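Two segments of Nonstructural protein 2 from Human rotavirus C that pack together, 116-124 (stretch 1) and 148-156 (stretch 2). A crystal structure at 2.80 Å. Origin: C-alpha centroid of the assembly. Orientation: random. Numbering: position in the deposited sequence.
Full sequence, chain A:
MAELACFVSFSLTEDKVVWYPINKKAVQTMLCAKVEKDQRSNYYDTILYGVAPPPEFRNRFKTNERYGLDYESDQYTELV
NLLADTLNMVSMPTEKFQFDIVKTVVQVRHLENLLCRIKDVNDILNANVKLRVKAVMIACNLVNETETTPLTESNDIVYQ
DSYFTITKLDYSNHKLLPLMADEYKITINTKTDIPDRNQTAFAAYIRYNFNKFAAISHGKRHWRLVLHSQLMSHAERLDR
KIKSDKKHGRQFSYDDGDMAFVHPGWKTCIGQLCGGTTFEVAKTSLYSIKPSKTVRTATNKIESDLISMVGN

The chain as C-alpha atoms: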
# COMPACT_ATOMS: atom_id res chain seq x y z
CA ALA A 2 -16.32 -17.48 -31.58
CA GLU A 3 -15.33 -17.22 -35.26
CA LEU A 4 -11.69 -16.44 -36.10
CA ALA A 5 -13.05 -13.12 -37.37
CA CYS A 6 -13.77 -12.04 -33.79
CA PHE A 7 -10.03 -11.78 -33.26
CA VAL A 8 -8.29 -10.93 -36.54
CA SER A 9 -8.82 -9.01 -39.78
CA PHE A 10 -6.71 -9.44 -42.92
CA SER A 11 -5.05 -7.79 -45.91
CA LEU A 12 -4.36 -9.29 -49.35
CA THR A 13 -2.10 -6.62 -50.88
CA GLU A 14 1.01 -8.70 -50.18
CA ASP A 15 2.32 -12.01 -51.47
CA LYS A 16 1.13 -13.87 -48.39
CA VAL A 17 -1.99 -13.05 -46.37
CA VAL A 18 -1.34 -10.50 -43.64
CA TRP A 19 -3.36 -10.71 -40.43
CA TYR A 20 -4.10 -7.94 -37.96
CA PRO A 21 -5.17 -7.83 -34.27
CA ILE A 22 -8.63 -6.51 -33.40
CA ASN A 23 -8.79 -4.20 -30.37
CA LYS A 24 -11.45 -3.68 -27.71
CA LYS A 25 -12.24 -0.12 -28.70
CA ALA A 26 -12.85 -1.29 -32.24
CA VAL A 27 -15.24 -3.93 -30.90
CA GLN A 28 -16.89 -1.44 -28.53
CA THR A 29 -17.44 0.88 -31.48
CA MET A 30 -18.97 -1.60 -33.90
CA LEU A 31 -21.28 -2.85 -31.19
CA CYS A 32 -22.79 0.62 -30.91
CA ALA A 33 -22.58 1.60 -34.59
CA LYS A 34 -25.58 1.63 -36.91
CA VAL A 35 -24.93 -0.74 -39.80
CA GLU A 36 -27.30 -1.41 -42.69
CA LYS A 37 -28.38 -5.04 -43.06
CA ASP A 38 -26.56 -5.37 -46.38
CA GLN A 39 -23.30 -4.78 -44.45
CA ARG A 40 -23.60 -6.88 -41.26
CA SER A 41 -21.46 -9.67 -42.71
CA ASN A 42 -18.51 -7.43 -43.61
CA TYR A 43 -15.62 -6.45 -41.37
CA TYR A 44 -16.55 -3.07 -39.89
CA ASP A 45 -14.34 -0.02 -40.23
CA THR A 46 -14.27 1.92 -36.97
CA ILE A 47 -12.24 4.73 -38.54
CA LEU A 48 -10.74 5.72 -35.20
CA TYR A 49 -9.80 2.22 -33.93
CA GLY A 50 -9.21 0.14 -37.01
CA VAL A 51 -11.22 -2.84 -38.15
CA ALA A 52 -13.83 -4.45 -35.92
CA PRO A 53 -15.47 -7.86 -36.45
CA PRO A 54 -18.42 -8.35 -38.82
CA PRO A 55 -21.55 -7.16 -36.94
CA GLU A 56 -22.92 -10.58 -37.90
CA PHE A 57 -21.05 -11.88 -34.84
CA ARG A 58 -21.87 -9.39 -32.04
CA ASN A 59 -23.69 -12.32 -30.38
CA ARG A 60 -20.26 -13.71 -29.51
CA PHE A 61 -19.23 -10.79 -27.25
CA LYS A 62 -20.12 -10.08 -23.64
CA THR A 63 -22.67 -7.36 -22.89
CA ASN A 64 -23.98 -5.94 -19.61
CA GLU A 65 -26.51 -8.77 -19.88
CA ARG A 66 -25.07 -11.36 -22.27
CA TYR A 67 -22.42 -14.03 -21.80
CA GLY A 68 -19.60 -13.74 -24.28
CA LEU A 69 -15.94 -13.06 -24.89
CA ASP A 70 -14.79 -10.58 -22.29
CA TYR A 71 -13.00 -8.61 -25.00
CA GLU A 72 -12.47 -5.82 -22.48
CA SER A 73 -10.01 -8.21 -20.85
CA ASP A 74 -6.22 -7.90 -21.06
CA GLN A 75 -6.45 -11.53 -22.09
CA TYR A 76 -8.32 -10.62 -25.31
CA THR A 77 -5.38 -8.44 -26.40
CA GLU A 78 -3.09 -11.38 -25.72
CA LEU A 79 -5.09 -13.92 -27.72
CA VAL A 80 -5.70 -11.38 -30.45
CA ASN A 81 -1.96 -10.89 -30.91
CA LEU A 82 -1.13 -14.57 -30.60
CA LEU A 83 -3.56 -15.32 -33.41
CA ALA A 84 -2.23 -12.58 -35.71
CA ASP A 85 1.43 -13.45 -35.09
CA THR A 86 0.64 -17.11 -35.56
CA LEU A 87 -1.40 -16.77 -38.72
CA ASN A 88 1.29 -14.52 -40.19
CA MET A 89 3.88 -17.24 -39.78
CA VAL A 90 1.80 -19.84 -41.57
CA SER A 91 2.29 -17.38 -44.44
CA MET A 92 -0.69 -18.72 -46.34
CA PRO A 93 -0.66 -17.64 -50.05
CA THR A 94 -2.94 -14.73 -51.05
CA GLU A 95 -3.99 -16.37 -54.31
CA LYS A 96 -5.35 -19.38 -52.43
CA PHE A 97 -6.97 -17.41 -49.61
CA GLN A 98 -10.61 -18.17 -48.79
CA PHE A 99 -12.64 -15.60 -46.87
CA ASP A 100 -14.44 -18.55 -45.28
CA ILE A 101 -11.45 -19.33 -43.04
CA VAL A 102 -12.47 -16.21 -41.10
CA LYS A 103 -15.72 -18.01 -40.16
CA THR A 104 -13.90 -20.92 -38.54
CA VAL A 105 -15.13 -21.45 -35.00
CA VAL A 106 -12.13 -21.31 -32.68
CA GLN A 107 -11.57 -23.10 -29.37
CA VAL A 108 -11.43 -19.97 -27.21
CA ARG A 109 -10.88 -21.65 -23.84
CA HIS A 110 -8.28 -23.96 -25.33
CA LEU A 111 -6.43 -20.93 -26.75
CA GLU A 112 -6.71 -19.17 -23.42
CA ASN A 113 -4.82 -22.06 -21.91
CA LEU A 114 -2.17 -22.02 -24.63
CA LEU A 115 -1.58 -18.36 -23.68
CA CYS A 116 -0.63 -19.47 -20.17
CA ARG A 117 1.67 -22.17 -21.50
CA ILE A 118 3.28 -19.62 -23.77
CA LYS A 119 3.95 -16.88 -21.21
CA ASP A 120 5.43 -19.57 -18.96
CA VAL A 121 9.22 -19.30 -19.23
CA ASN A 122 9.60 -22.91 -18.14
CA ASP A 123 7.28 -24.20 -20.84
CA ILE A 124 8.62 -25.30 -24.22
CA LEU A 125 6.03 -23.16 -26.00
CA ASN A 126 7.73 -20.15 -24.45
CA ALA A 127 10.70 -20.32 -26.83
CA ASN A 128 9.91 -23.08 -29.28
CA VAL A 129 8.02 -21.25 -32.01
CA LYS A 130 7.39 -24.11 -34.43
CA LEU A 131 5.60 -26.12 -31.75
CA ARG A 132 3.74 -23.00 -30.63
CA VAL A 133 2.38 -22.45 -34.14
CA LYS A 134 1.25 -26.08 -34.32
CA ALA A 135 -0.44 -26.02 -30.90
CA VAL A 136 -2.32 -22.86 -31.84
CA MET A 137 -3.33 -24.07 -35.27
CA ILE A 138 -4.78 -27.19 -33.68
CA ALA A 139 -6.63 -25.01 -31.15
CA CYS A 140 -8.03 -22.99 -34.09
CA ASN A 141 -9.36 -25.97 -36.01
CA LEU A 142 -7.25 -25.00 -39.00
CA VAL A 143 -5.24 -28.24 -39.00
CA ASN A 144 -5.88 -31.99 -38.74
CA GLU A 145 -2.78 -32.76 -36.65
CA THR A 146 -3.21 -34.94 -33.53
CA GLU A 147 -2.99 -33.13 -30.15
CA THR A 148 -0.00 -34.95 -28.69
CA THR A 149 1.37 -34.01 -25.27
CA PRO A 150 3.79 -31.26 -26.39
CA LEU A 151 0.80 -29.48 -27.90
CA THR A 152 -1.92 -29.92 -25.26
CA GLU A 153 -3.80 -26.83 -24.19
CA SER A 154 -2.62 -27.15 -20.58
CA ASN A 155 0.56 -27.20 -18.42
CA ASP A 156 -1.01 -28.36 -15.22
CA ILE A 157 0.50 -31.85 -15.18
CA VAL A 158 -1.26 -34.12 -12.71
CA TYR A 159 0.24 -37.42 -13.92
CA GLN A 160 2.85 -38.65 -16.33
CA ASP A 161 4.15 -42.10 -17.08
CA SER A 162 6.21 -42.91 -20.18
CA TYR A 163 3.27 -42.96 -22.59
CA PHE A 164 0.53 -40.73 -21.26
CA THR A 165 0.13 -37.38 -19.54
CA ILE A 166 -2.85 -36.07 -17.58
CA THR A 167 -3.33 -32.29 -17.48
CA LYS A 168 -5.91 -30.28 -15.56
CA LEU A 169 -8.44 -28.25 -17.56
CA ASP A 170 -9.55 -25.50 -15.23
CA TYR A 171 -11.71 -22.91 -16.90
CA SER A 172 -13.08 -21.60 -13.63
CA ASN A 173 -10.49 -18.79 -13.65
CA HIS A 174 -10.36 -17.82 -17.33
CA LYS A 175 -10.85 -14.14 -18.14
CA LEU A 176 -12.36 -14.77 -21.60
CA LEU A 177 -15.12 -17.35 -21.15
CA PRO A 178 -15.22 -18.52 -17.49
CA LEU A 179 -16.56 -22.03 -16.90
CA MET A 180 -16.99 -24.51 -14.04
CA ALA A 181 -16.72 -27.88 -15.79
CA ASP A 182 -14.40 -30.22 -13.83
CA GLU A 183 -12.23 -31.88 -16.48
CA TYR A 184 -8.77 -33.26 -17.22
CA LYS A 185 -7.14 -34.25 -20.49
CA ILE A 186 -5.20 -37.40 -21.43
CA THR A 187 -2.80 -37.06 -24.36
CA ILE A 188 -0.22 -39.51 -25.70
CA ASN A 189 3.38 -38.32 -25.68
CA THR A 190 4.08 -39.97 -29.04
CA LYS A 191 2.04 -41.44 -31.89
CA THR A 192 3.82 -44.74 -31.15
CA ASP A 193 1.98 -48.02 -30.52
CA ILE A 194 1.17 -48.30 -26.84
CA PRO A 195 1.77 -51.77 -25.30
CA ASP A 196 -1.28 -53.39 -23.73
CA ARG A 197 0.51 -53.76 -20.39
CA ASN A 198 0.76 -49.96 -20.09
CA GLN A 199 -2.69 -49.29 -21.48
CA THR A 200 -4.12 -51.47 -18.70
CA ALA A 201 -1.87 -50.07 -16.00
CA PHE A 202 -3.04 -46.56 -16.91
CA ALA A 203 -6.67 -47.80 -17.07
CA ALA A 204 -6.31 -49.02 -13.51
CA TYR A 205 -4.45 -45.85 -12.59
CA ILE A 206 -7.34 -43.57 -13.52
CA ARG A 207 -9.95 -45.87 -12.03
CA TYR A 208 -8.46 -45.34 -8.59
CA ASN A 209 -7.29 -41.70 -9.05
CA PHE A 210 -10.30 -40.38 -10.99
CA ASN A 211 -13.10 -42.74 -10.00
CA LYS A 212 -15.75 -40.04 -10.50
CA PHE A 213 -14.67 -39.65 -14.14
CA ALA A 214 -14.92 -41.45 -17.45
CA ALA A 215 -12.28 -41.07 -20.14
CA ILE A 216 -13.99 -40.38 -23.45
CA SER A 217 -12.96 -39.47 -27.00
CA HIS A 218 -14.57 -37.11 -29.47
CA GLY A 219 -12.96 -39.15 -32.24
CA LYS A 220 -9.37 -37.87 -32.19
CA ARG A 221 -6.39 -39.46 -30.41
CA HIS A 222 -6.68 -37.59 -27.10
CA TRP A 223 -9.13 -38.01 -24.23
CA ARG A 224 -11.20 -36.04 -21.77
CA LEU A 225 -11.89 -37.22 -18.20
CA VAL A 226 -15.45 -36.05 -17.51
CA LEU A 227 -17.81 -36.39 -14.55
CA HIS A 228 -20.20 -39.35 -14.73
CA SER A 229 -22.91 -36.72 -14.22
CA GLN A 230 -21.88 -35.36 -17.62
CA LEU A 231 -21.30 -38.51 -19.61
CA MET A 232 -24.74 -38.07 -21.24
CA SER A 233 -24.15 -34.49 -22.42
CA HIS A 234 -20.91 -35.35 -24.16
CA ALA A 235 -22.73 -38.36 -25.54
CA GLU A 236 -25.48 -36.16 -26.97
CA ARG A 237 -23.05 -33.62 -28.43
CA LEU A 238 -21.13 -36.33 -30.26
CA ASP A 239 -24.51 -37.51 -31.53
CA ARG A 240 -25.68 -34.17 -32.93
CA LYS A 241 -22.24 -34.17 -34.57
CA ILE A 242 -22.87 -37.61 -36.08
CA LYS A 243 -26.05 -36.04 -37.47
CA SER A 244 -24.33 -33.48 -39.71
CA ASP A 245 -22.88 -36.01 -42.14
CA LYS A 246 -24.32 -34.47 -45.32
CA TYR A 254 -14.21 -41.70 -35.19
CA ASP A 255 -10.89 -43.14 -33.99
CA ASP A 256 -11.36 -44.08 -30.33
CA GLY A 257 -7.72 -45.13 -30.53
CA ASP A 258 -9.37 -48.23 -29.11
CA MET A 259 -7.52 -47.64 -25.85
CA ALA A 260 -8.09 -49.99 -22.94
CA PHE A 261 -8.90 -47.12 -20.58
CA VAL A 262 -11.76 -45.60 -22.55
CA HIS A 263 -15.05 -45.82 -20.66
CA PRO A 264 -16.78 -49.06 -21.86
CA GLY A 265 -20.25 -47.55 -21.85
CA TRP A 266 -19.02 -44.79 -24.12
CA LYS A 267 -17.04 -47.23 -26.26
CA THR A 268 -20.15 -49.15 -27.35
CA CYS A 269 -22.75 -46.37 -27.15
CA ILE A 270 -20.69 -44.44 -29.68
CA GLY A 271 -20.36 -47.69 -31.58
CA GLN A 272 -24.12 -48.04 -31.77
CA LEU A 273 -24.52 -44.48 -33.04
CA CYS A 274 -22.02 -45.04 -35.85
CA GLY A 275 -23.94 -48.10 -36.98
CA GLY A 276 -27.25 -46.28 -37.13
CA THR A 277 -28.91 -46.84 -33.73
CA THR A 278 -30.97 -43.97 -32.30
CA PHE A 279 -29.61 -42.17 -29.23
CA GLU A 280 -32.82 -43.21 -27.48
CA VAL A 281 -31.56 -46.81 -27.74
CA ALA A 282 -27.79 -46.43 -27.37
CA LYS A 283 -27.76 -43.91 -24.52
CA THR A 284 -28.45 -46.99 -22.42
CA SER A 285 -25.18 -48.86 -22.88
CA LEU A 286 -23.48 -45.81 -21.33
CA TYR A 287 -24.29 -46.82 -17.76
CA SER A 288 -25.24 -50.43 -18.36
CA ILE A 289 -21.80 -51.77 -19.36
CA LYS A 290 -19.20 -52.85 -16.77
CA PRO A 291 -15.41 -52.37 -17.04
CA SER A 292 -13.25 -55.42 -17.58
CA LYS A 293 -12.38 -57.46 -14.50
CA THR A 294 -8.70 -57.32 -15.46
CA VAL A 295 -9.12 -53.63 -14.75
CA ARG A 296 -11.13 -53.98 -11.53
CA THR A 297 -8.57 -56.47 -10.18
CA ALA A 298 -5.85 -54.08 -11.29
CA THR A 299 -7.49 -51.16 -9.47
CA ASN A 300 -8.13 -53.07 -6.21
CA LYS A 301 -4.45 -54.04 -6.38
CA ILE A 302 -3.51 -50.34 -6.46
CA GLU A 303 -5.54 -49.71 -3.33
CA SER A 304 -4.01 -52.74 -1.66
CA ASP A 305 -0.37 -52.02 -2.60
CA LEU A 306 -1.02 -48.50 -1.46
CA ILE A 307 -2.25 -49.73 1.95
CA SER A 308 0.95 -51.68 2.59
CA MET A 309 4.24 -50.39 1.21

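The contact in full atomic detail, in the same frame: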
# COMPACT_ATOMS: atom_id res chain seq x y z
N CYS A 116 -1.31 -19.25 -21.44
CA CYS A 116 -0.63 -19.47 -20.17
C CYS A 116 0.61 -20.31 -20.40
O CYS A 116 1.66 -20.02 -19.84
CB CYS A 116 -1.55 -20.17 -19.18
SG CYS A 116 -2.97 -19.14 -18.67
N ARG A 117 0.51 -21.33 -21.23
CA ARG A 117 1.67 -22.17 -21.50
C ARG A 117 2.74 -21.31 -22.14
O ARG A 117 3.90 -21.38 -21.77
CB ARG A 117 1.33 -23.32 -22.47
CG ARG A 117 0.54 -24.48 -21.88
CD ARG A 117 0.59 -25.68 -22.81
NE ARG A 117 1.96 -26.09 -23.03
CZ ARG A 117 2.36 -26.90 -24.01
NH1 ARG A 117 1.49 -27.41 -24.87
NH2 ARG A 117 3.65 -27.20 -24.13
N ILE A 118 2.33 -20.47 -23.08
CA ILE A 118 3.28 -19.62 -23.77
C ILE A 118 3.98 -18.55 -22.92
O ILE A 118 5.18 -18.33 -23.10
CB ILE A 118 2.63 -18.97 -24.99
CG1 ILE A 118 2.05 -20.05 -25.90
CG2 ILE A 118 3.65 -18.19 -25.75
CD1 ILE A 118 1.14 -19.52 -26.97
N LYS A 119 3.27 -17.89 -22.01
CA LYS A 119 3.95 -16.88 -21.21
C LYS A 119 4.75 -17.51 -20.08
O LYS A 119 5.42 -16.81 -19.31
CB LYS A 119 2.97 -15.84 -20.65
CG LYS A 119 2.03 -16.38 -19.62
CD LYS A 119 1.33 -15.27 -18.85
CE LYS A 119 2.32 -14.49 -18.00
NZ LYS A 119 1.62 -13.60 -17.03
N ASP A 120 4.69 -18.83 -19.99
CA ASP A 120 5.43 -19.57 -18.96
C ASP A 120 6.85 -19.81 -19.47
O ASP A 120 7.07 -20.56 -20.43
CB ASP A 120 4.76 -20.90 -18.67
CG ASP A 120 5.32 -21.56 -17.43
OD1 ASP A 120 6.49 -21.29 -17.11
OD2 ASP A 120 4.58 -22.35 -16.79
N VAL A 121 7.83 -19.18 -18.82
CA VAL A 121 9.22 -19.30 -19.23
C VAL A 121 9.79 -20.72 -19.15
O VAL A 121 10.75 -21.05 -19.83
CB VAL A 121 10.12 -18.34 -18.40
CG1 VAL A 121 9.43 -17.00 -18.26
CG2 VAL A 121 10.40 -18.92 -17.03
N ASN A 122 9.17 -21.55 -18.32
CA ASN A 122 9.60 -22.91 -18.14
C ASN A 122 8.98 -23.85 -19.15
O ASN A 122 9.41 -24.99 -19.30
CB ASN A 122 9.23 -23.40 -16.75
CG ASN A 122 9.70 -22.47 -15.66
OD1 ASN A 122 10.86 -22.04 -15.65
ND2 ASN A 122 8.80 -22.14 -14.73
N ASP A 123 7.95 -23.37 -19.85
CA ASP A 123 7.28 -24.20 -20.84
C ASP A 123 7.98 -24.13 -22.19
O ASP A 123 8.52 -23.10 -22.56
CB ASP A 123 5.82 -23.79 -20.96
CG ASP A 123 5.03 -24.70 -21.87
OD1 ASP A 123 5.40 -24.86 -23.05
OD2 ASP A 123 4.03 -25.27 -21.40
N ILE A 124 7.97 -25.24 -22.92
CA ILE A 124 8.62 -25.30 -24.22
C ILE A 124 8.01 -24.36 -25.23
O ILE A 124 8.70 -23.91 -26.15
CB ILE A 124 8.58 -26.73 -24.83
CG1 ILE A 124 7.14 -27.21 -24.96
CG2 ILE A 124 9.39 -27.70 -23.96
CD1 ILE A 124 7.02 -28.62 -25.53
N THR A 148 -0.88 -34.15 -29.52
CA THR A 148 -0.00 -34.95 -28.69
C THR A 148 0.28 -34.16 -27.41
O THR A 148 -0.25 -33.07 -27.24
CB THR A 148 1.30 -35.27 -29.43
OG1 THR A 148 2.00 -34.06 -29.74
CG2 THR A 148 1.00 -36.00 -30.72
N THR A 149 1.11 -34.69 -26.53
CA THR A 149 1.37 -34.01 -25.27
C THR A 149 2.08 -32.66 -25.36
O THR A 149 1.76 -31.75 -24.62
CB THR A 149 2.17 -34.91 -24.31
OG1 THR A 149 1.36 -36.02 -23.93
CG2 THR A 149 2.57 -34.13 -23.06
N PRO A 150 3.07 -32.53 -26.26
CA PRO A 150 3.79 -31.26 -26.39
C PRO A 150 2.89 -30.11 -26.82
O PRO A 150 3.22 -28.94 -26.60
CB PRO A 150 4.84 -31.57 -27.45
CG PRO A 150 5.13 -33.00 -27.22
CD PRO A 150 3.74 -33.59 -27.03
N LEU A 151 1.74 -30.46 -27.39
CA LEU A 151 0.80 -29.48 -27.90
C LEU A 151 -0.49 -29.30 -27.11
O LEU A 151 -1.33 -28.48 -27.50
CB LEU A 151 0.45 -29.82 -29.34
CG LEU A 151 1.68 -30.21 -30.17
CD1 LEU A 151 1.23 -30.79 -31.48
CD2 LEU A 151 2.57 -29.00 -30.40
N THR A 152 -0.67 -30.04 -26.01
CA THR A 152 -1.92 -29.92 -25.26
C THR A 152 -2.17 -28.48 -24.85
O THR A 152 -1.25 -27.69 -24.76
CB THR A 152 -1.94 -30.75 -23.96
OG1 THR A 152 -1.55 -32.08 -24.24
CG2 THR A 152 -3.35 -30.79 -23.37
N GLU A 153 -3.43 -28.17 -24.60
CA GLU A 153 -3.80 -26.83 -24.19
C GLU A 153 -3.31 -26.48 -22.78
O GLU A 153 -3.19 -25.31 -22.47
CB GLU A 153 -5.32 -26.65 -24.25
CG GLU A 153 -6.10 -27.56 -23.31
CD GLU A 153 -7.59 -27.24 -23.28
OE1 GLU A 153 -7.97 -26.21 -22.69
OE2 GLU A 153 -8.38 -28.04 -23.84
N SER A 154 -3.02 -27.46 -21.94
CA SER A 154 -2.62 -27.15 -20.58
C SER A 154 -1.33 -27.75 -19.98
O SER A 154 -0.98 -28.90 -20.24
CB SER A 154 -3.81 -27.45 -19.65
OG SER A 154 -3.43 -27.52 -18.29
N ASN A 155 -0.68 -26.93 -19.16
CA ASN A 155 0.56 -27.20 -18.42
C ASN A 155 0.35 -28.05 -17.19
O ASN A 155 1.15 -28.93 -16.89
CB ASN A 155 1.15 -25.90 -17.86
CG ASN A 155 2.01 -25.20 -18.84
OD1 ASN A 155 2.46 -24.09 -18.59
ND2 ASN A 155 2.28 -25.84 -19.96
N ASP A 156 -0.70 -27.71 -16.46
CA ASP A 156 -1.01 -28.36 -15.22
C ASP A 156 -0.92 -29.89 -15.27
O ASP A 156 -1.94 -30.58 -15.41
CB ASP A 156 -2.40 -27.89 -14.77
CG ASP A 156 -2.52 -27.82 -13.29
OD1 ASP A 156 -1.48 -27.81 -12.62
OD2 ASP A 156 -3.65 -27.76 -12.78

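The contact opens at the helical start of stretch 1, where C116 contributes almost nothing. R117, one residue on, dominates. Its CA-to-CB bond points toward stretch 2, and its long side chain, largely sheltered from solvent, carries a guanidinium to a segment without regular helix or strand, where it meets the carbonyls of P150 and T152. R117 NH1 donates to T152 O at 2.8 Å and to P150 O at 2.9 Å, while NH2 of R117 reaches the same P150 O at 3.1 Å. These acceptors lie at the edge of the guanidinium, near its plane, where the N-H bonds point. Arginine suits the site because one planar group can offer several protons in different directions.

The CA-to-CB bond of I118 points away from stretch 2, and K119 does not reach it. D120 begins a type I beta turn that runs to D123, closed by D123 N to D120 O at 3.0 Å; D120 OD1 also accepts from N122 N at 3.0 Å. D120 OD2 and N155 OD1, 3.3 Å apart, are both acceptors and form no hydrogen bond. The turn brings D123 back beside R117, and the two form a salt bridge, with R117 NE 2.8 Å from D123 OD2. The carboxylate thus balances the arginine's charge and helps hold the guanidinium in place.

D123 OD2 also accepts from N155 ND2 across the contact at 2.3 Å, a very short separation whose exact value deserves caution at 2.80 Å resolution. The CA-to-CB bond of N155 points sideways, but the end of its side chain comes nearer, and its amide nitrogen gives the carboxylate a further donor.

I124 ends the stretch with an apolar touch: its CD1 lies 4.1 Å from P150 CB, so proline offers carbon to isoleucine and its carbonyl to arginine.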